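Local atomic coordinates of ancestral D-type dye decolorizing peroxidase (Geotrichum candidum, PDB entry 7ANV), a protein that probably uses its haem to reduce hydrogen peroxide while oxidising dyes and other substrates, as a D-type dye-decolorizing peroxidase. Residues A[250-255]-A[466-471]. Residues are numbered along the deposited sequence; the frame is centred on the assembly and turned at random.
Sequences VFRKLQ and VVPRGG. With HEM (protoporphyrin IX containing Fe), chain B.
K253 N donates to G470 O, and R469 N to K253 O (2.8 Å). Q255 and V467 form an antiparallel hydrogen-bonded pair through both their N and O atoms. R469 and G470 together face K253, a beta bulge, and R469 (phi -116°, psi 2°) marks the kink. G471 CA makes a CA-H...O contact to F251 O at 3.1 Å. The backbones come so close here that there is no room for a CB.

The main polar side-chain contact is side-on. R469 NE and NH2 both grip Q255 OE1, at 2.7 Å and 2.8 Å, in the guanidinium plane. Q255 is extended, with CG anti to the backbone N (chi1 -178°), which carries its amide out to R469. V467 CG1 lies over one guanidinium face. K253 runs its CD past R469 CB, and its NZ forms salt bridges with D132 and D389.

On the face of R252, L254 and P468, L254 CD2 packs on P468. R252 bends to lay NH2 beside P468 CB (3.6 Å), while NH2 forms a salt bridge with D117. At the end of the strand pair, V466 CG1 meets L254 CB at 3.7 Å. L254 CD1 touches HEM CAB (3.7 Å) and V466 CG2 reaches HEM CBB (3.8 Å).

The contact thus joins an edge strand to its neighbour in the C-terminal four-stranded sheet of the ferredoxin-like DyP fold. The K253 and Q255 face carries the R469 grip and the Asp bridges. The R252, L254 and P468 face is mixed: apolar near the haem vinyl group, with the R252 guanidinium farther along.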
ATOM      1  N   VAL A 250       2.337   6.098   4.816  1.00 16.95           N
ATOM      2  CA  VAL A 250       2.748   6.445   3.431  1.00 17.41           C
ATOM      3  C   VAL A 250       1.497   6.480   2.567  1.00 17.84           C
ATOM      4  O   VAL A 250       0.821   5.450   2.464  1.00 17.77           O
ATOM      5  CB  VAL A 250       3.760   5.433   2.874  1.00 17.76           C
ATOM      6  CG1 VAL A 250       4.018   5.733   1.404  1.00 18.24           C
ATOM      7  CG2 VAL A 250       5.041   5.390   3.708  1.00 17.80           C
ATOM      8  N   PHE A 251       1.268   7.609   1.907  1.00 17.77           N
ATOM      9  CA  PHE A 251       0.189   7.765   0.917  1.00 17.40           C
ATOM     10  C   PHE A 251       0.788   7.909  -0.484  1.00 17.11           C
ATOM     11  O   PHE A 251       1.617   8.775  -0.673  1.00 18.38           O
ATOM     12  CB  PHE A 251      -0.730   8.930   1.296  1.00 17.70           C
ATOM     13  CG  PHE A 251      -1.941   9.022   0.402  1.00 17.26           C
ATOM     14  CD1 PHE A 251      -1.854   9.669  -0.825  1.00 18.95           C
ATOM     15  CD2 PHE A 251      -3.169   8.493   0.794  1.00 17.26           C
ATOM     16  CE1 PHE A 251      -2.957   9.719  -1.675  1.00 19.07           C
ATOM     17  CE2 PHE A 251      -4.270   8.524  -0.063  1.00 17.88           C
ATOM     18  CZ  PHE A 251      -4.159   9.147  -1.280  1.00 19.06           C
ATOM     19  N   ARG A 252       0.313   7.118  -1.434  1.00 17.45           N
ATOM     20  CA  ARG A 252       0.622   7.292  -2.858  1.00 18.10           C
ATOM     21  C   ARG A 252      -0.653   7.160  -3.688  1.00 17.90           C
ATOM     22  O   ARG A 252      -1.354   6.160  -3.571  1.00 18.21           O
ATOM     23  CB  ARG A 252       1.598   6.216  -3.352  1.00 18.83           C
ATOM     24  CG  ARG A 252       2.889   6.117  -2.578  1.00 19.16           C
ATOM     25  CD  ARG A 252       3.961   6.987  -3.157  1.00 19.58           C
ATOM     26  NE  ARG A 252       4.506   6.431  -4.386  1.00 19.60           N
ATOM     27  CZ  ARG A 252       5.219   7.096  -5.303  1.00 19.67           C
ATOM     28  NH1 ARG A 252       5.392   8.413  -5.243  1.00 20.61           N
ATOM     29  NH2 ARG A 252       5.750   6.414  -6.312  1.00 19.28           N
ATOM     30  N   LYS A 253      -0.925   8.168  -4.490  1.00 17.92           N
ATOM     31  CA  LYS A 253      -1.972   8.083  -5.525  1.00 18.38           C
ATOM     32  C   LYS A 253      -1.356   7.437  -6.763  1.00 17.55           C
ATOM     33  O   LYS A 253      -0.455   8.045  -7.381  1.00 18.52           O
ATOM     34  CB  LYS A 253      -2.566   9.458  -5.826  1.00 19.29           C
ATOM     35  CG  LYS A 253      -3.671   9.383  -6.856  1.00 20.47           C
ATOM     36  CD  LYS A 253      -4.233  10.721  -7.306  1.00 21.48           C
ATOM     37  CE  LYS A 253      -5.138  10.480  -8.495  1.00 22.65           C
ATOM     38  NZ  LYS A 253      -5.692  11.728  -9.074  1.00 23.33           N
ATOM     39  N   LEU A 254      -1.763   6.212  -7.075  1.00 17.85           N
ATOM     40  CA  LEU A 254      -1.158   5.415  -8.169  1.00 18.72           C
ATOM     41  C   LEU A 254      -2.247   5.199  -9.233  1.00 19.47           C
ATOM     42  O   LEU A 254      -3.148   4.351  -9.059  1.00 20.38           O
ATOM     43  CB  LEU A 254      -0.627   4.082  -7.654  1.00 19.27           C
ATOM     44  CG  LEU A 254       0.397   4.223  -6.547  1.00 19.24           C
ATOM     45  CD1 LEU A 254       0.841   2.847  -6.042  1.00 19.41           C
ATOM     46  CD2 LEU A 254       1.586   5.067  -7.010  1.00 21.08           C
ATOM     47  N   GLN A 255      -2.142   5.968 -10.308  1.00 19.96           N
ATOM     48  CA  GLN A 255      -3.076   5.839 -11.449  1.00 20.55           C
ATOM     49  C   GLN A 255      -2.826   4.501 -12.158  1.00 20.08           C
ATOM     50  O   GLN A 255      -1.643   4.160 -12.374  1.00 20.38           O
ATOM     51  CB  GLN A 255      -2.860   6.998 -12.403  1.00 22.13           C
ATOM     52  CG  GLN A 255      -3.830   6.919 -13.562  1.00 23.41           C
ATOM     53  CD  GLN A 255      -3.578   7.964 -14.606  1.00 27.44           C
ATOM     54  OE1 GLN A 255      -2.652   8.767 -14.502  1.00 29.58           O
ATOM     55  NE2 GLN A 255      -4.411   7.940 -15.643  1.00 28.45           N
ATOM     56  N   VAL A 466       1.259   1.628 -14.135  1.00 22.20           N
ATOM     57  CA  VAL A 466       0.968   2.363 -12.876  1.00 21.91           C
ATOM     58  C   VAL A 466       1.737   3.675 -12.930  1.00 21.77           C
ATOM     59  O   VAL A 466       2.967   3.650 -13.168  1.00 21.76           O
ATOM     60  CB  VAL A 466       1.316   1.520 -11.640  1.00 21.67           C
ATOM     61  CG1 VAL A 466       1.164   2.348 -10.392  1.00 21.68           C
ATOM     62  CG2 VAL A 466       0.448   0.275 -11.602  1.00 21.97           C
ATOM     63  N   VAL A 467       1.033   4.787 -12.807  1.00 21.22           N
ATOM     64  CA  VAL A 467       1.641   6.135 -12.954  1.00 22.58           C
ATOM     65  C   VAL A 467       1.482   6.846 -11.624  1.00 21.82           C
ATOM     66  O   VAL A 467       0.348   7.158 -11.202  1.00 21.65           O
ATOM     67  CB  VAL A 467       1.011   6.956 -14.086  1.00 24.28           C
ATOM     68  CG1 VAL A 467       1.686   8.307 -14.178  1.00 25.98           C
ATOM     69  CG2 VAL A 467       1.070   6.210 -15.423  1.00 25.77           C
ATOM     70  N   PRO A 468       2.569   7.054 -10.864  1.00 21.76           N
ATOM     71  CA  PRO A 468       2.436   7.778  -9.605  1.00 22.01           C
ATOM     72  C   PRO A 468       1.963   9.216  -9.880  1.00 22.21           C
ATOM     73  O   PRO A 468       2.498   9.878 -10.788  1.00 22.91           O
ATOM     74  CB  PRO A 468       3.836   7.758  -9.003  1.00 23.29           C
ATOM     75  CG  PRO A 468       4.521   6.592  -9.739  1.00 24.29           C
ATOM     76  CD  PRO A 468       3.963   6.667 -11.150  1.00 23.36           C
ATOM     77  N   ARG A 469       0.989   9.688  -9.090  1.00 20.94           N
ATOM     78  CA  ARG A 469       0.418  11.047  -9.226  1.00 22.80           C
ATOM     79  C   ARG A 469       0.707  11.879  -7.978  1.00 22.48           C
ATOM     80  O   ARG A 469       0.361  13.065  -7.968  1.00 23.71           O
ATOM     81  CB  ARG A 469      -1.060  10.944  -9.569  1.00 24.28           C
ATOM     82  CG  ARG A 469      -1.299  10.308 -10.925  1.00 27.00           C
ATOM     83  CD  ARG A 469      -0.706  11.141 -12.055  1.00 31.39           C
ATOM     84  NE  ARG A 469      -0.976  10.594 -13.393  1.00 35.63           N
ATOM     85  CZ  ARG A 469      -0.396  10.983 -14.538  1.00 36.68           C
ATOM     86  NH1 ARG A 469       0.540  11.922 -14.540  1.00 36.90           N
ATOM     87  NH2 ARG A 469      -0.748  10.399 -15.678  1.00 36.57           N
ATOM     88  N   GLY A 470       1.429  11.324  -7.019  1.00 22.13           N
ATOM     89  CA  GLY A 470       1.844  12.118  -5.857  1.00 22.28           C
ATOM     90  C   GLY A 470       1.528  11.422  -4.565  1.00 21.99           C
ATOM     91  O   GLY A 470       0.772  10.452  -4.544  1.00 22.68           O
ATOM     92  N   GLY A 471       1.987  12.027  -3.490  1.00 21.19           N
ATOM     93  CA  GLY A 471       1.674  11.529  -2.161  1.00 20.42           C
ATOM     94  C   GLY A 471       2.509  12.238  -1.149  1.00 19.32           C
ATOM     95  O   GLY A 471       3.135  13.280  -1.496  1.00 19.71           O
TER
HETATM   96  CHA HEM B 601       0.421  -7.417  -2.568  1.00 15.84           C
HETATM   97  CHB HEM B 601      -1.443  -5.061  -6.369  1.00 18.28           C
HETATM   98  CHC HEM B 601       1.315  -1.163  -5.250  1.00 16.89           C
HETATM   99  CHD HEM B 601       3.417  -3.731  -1.718  1.00 16.42           C
HETATM  100  C1A HEM B 601      -0.325  -7.093  -3.687  1.00 16.44           C
HETATM  101  C2A HEM B 601      -1.277  -7.947  -4.297  1.00 17.24           C
HETATM  102  C3A HEM B 601      -1.792  -7.300  -5.376  1.00 17.77           C
HETATM  103  C4A HEM B 601      -1.178  -6.018  -5.422  1.00 16.97           C
HETATM  104  CMA HEM B 601      -2.862  -7.805  -6.330  1.00 18.06           C
HETATM  105  CAA HEM B 601      -1.615  -9.375  -3.885  1.00 19.14           C
HETATM  106  CBA HEM B 601      -2.546  -9.506  -2.692  1.00 19.61           C
HETATM  107  CGA HEM B 601      -1.860  -9.895  -1.414  1.00 23.71           C
HETATM  108  O1A HEM B 601      -0.917 -10.702  -1.322  1.00 30.60           O
HETATM  109  O2A HEM B 601      -2.280  -9.413  -0.411  1.00 28.05           O
HETATM  110  C1B HEM B 601      -0.841  -3.788  -6.377  1.00 18.15           C
HETATM  111  C2B HEM B 601      -1.180  -2.758  -7.312  1.00 17.65           C
HETATM  112  C3B HEM B 601      -0.438  -1.655  -7.005  1.00 17.94           C
HETATM  113  C4B HEM B 601       0.390  -2.034  -5.827  1.00 16.50           C
HETATM  114  CMB HEM B 601      -2.169  -2.861  -8.440  1.00 19.87           C
HETATM  115  CAB HEM B 601      -0.417  -0.301  -7.606  1.00 18.31           C
HETATM  116  CBB HEM B 601      -1.428   0.249  -8.325  1.00 19.31           C
HETATM  117  C1C HEM B 601       2.164  -1.527  -4.193  1.00 16.12           C
HETATM  118  C2C HEM B 601       3.184  -0.738  -3.639  1.00 17.10           C
HETATM  119  C3C HEM B 601       3.793  -1.500  -2.658  1.00 17.26           C
HETATM  120  C4C HEM B 601       3.119  -2.750  -2.616  1.00 15.89           C
HETATM  121  CMC HEM B 601       3.528   0.682  -4.064  1.00 17.67           C
HETATM  122  CAC HEM B 601       4.923  -1.203  -1.775  1.00 16.52           C
HETATM  123  CBC HEM B 601       5.843  -0.295  -2.069  1.00 18.23           C
HETATM  124  C1D HEM B 601       2.699  -4.925  -1.651  1.00 15.89           C
HETATM  125  C2D HEM B 601       3.001  -5.906  -0.595  1.00 15.68           C
HETATM  126  C3D HEM B 601       2.171  -6.939  -0.853  1.00 16.54           C
HETATM  127  C4D HEM B 601       1.380  -6.575  -2.051  1.00 15.61           C
HETATM  128  CMD HEM B 601       4.000  -5.843   0.557  1.00 15.52           C
HETATM  129  CAD HEM B 601       2.063  -8.222  -0.058  1.00 16.94           C
HETATM  130  CBD HEM B 601       3.121  -9.266  -0.457  1.00 17.79           C
HETATM  131  CGD HEM B 601       3.076 -10.466   0.441  1.00 18.51           C
HETATM  132  O1D HEM B 601       3.095 -11.585  -0.132  1.00 17.56           O
HETATM  133  O2D HEM B 601       3.073 -10.359   1.694  1.00 17.74           O
HETATM  134  NA  HEM B 601      -0.274  -5.893  -4.384  1.00 17.15           N
HETATM  135  NB  HEM B 601       0.069  -3.308  -5.516  1.00 17.07           N
HETATM  136  NC  HEM B 601       2.159  -2.770  -3.599  1.00 17.20           N
HETATM  137  ND  HEM B 601       1.762  -5.359  -2.528  1.00 14.43           N
HETATM  138 FE   HEM B 601       0.970  -4.408  -4.006  1.00 17.12          FE